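Local atomic coordinates of 433aa long hypothetical phosphoribosylglycinamide formyl transferase (Pyrococcus horikoshii, PDB entry 2DWC), a protein that is of unconfirmed function but probably belongs to the ATP-grasp proteins and is modelled with adenosine-5'-diphosphate. Residues L23-G28 / D84-E89. Residues are numbered along the deposited sequence; the frame is centred on the assembly and turned at random.
Sequences LLLGSG and DAIIPE
Leu23 and Leu25 of strand 21-25 exchange four backbone hydrogen bonds with Ala85 and Ile87 of strand 85-88 and with Glu89 just beyond it, in the alternating pattern of parallel strands. Leu23 is gripped twice, its N giving to Ala85 O and its O accepting from Ile87 N at 2.8 Å, nearly straight at 175°. Leu25 N then reaches Ile87 O from above the carbonyl plane, and Glu89 N closes the series on Leu25 O at 2.7 Å. Pro88, which has no N-H to give, fits where its nitrogen is not called on by the neighbouring strand.

The pairing adds 85-88 as an edge strand to the four-stranded parallel sheet of the preATP-grasp domain, a Rossmann-like fold; strand 44-49 flanks 21-25 on its other edge. Gly26 and Gly28 are consistent with the first two glycines of a Rossmann-type GxGxxG turn between strand and helix, with Gly28 as N-cap of helix 29-40. At Gly26 the backbone angles (phi 115°) call for glycine, and the close approach of Glu89 CB leaves no room for a CB there.

Apolar contacts form on both faces of this strand pair. The side chains of Leu25 and Ile86 cross at a slant, Leu25 CD1 touching Ile86 CG2 at 3.6 Å on the face shared with Leu23 and Pro88. On the other, Leu24 lies alongside Ile87, its CD2 4.0 Å from Ile87 CB; branched aliphatic residues suit this buried layer, where helix 29-40 covers Leu24 through Ile34 and Ala35.

A bend at chi2 (-78°) turns CD of Glu89 off the extended line of the chain; OE2 of Glu89 touches Leu24 CD2 by van der Waals contact at 3.9 Å, and Glu89 CG lies 3.2 Å from Gly26 O, a buried carbonyl with no hydrogen-bond partner in the model.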
loop_
_atom_site.group_PDB
_atom_site.type_symbol
_atom_site.label_atom_id
_atom_site.label_comp_id
_atom_site.label_asym_id
_atom_site.label_seq_id
_atom_site.Cartn_x
_atom_site.Cartn_y
_atom_site.Cartn_z
ATOM N N LEU B 23 2.634 14.590 11.644
ATOM C CA LEU B 23 3.372 14.178 12.828
ATOM C C LEU B 23 2.504 13.093 13.484
ATOM O O LEU B 23 1.404 13.383 13.967
ATOM C CB LEU B 23 3.557 15.380 13.793
ATOM C CG LEU B 23 4.351 15.022 15.043
ATOM C CD1 LEU B 23 5.803 14.648 14.697
ATOM C CD2 LEU B 23 4.317 16.228 15.996
ATOM N N LEU B 24 2.999 11.856 13.436
ATOM C CA LEU B 24 2.277 10.729 14.036
ATOM C C LEU B 24 2.659 10.586 15.516
ATOM O O LEU B 24 3.831 10.392 15.813
ATOM C CB LEU B 24 2.655 9.421 13.305
ATOM C CG LEU B 24 2.245 9.435 11.820
ATOM C CD1 LEU B 24 2.777 8.163 11.170
ATOM C CD2 LEU B 24 0.703 9.424 11.686
ATOM N N LEU B 25 1.705 10.748 16.440
ATOM C CA LEU B 25 2.014 10.549 17.874
ATOM C C LEU B 25 1.547 9.127 18.166
ATOM O O LEU B 25 0.357 8.879 18.457
ATOM C CB LEU B 25 1.313 11.599 18.728
ATOM C CG LEU B 25 1.762 13.034 18.369
ATOM C CD1 LEU B 25 1.097 14.013 19.419
ATOM C CD2 LEU B 25 3.322 13.238 18.390
ATOM N N GLY B 26 2.500 8.173 18.116
ATOM C CA GLY B 26 2.134 6.765 18.224
ATOM C C GLY B 26 2.495 6.194 16.871
ATOM O O GLY B 26 1.971 6.639 15.835
ATOM N N SER B 27 3.409 5.211 16.856
ATOM C CA SER B 27 3.912 4.689 15.595
ATOM C C SER B 27 3.686 3.203 15.430
ATOM O O SER B 27 4.535 2.497 14.893
ATOM C CB SER B 27 5.421 5.001 15.500
ATOM O OG SER B 27 5.626 6.426 15.555
ATOM N N GLY B 28 2.544 2.724 15.931
ATOM C CA GLY B 28 2.208 1.306 15.758
ATOM C C GLY B 28 1.740 0.977 14.328
ATOM O O GLY B 28 1.925 1.767 13.392
ATOM N N ASP B 84 1.638 20.029 9.436
ATOM C CA ASP B 84 0.289 20.437 8.963
ATOM C C ASP B 84 -0.813 19.703 9.716
ATOM O O ASP B 84 -1.979 20.146 9.718
ATOM C CB ASP B 84 0.179 20.139 7.455
ATOM C CG ASP B 84 1.128 21.020 6.659
ATOM O OD1 ASP B 84 2.236 20.572 6.310
ATOM O OD2 ASP B 84 0.813 22.221 6.457
ATOM N N ALA B 85 -0.486 18.542 10.289
ATOM C CA ALA B 85 -1.443 17.792 11.102
ATOM C C ALA B 85 -0.709 16.995 12.132
ATOM O O ALA B 85 0.330 16.394 11.816
ATOM C CB ALA B 85 -2.284 16.827 10.217
ATOM N N ILE B 86 -1.237 17.014 13.360
ATOM C CA ILE B 86 -0.705 16.238 14.511
ATOM C C ILE B 86 -1.758 15.136 14.680
ATOM O O ILE B 86 -2.919 15.412 14.965
ATOM C CB ILE B 86 -0.646 17.132 15.738
ATOM C CG1 ILE B 86 0.357 18.229 15.456
ATOM C CG2 ILE B 86 -0.260 16.285 17.003
ATOM C CD1 ILE B 86 0.462 19.249 16.616
ATOM N N ILE B 87 -1.330 13.901 14.462
ATOM C CA ILE B 87 -2.192 12.718 14.430
ATOM C C ILE B 87 -1.940 11.769 15.576
ATOM O O ILE B 87 -1.010 10.948 15.535
ATOM C CB ILE B 87 -1.959 11.990 13.077
ATOM C CG1 ILE B 87 -2.153 12.965 11.907
ATOM C CG2 ILE B 87 -2.911 10.805 12.944
ATOM C CD1 ILE B 87 -1.932 12.379 10.472
ATOM N N PRO B 88 -2.736 11.883 16.636
ATOM C CA PRO B 88 -2.578 10.994 17.800
ATOM C C PRO B 88 -3.056 9.611 17.398
ATOM O O PRO B 88 -4.154 9.476 16.869
ATOM C CB PRO B 88 -3.491 11.612 18.868
ATOM C CG PRO B 88 -3.941 12.917 18.350
ATOM C CD PRO B 88 -3.832 12.861 16.827
ATOM N N GLU B 89 -2.241 8.577 17.639
ATOM C CA GLU B 89 -2.615 7.227 17.265
ATOM C C GLU B 89 -3.006 6.401 18.491
ATOM O O GLU B 89 -3.590 5.318 18.373
ATOM C CB GLU B 89 -1.449 6.594 16.524
ATOM C CG GLU B 89 -1.092 7.398 15.284
ATOM C CD GLU B 89 -2.067 7.122 14.153
ATOM O OE1 GLU B 89 -3.309 7.367 14.295
ATOM O OE2 GLU B 89 -1.584 6.639 13.119
#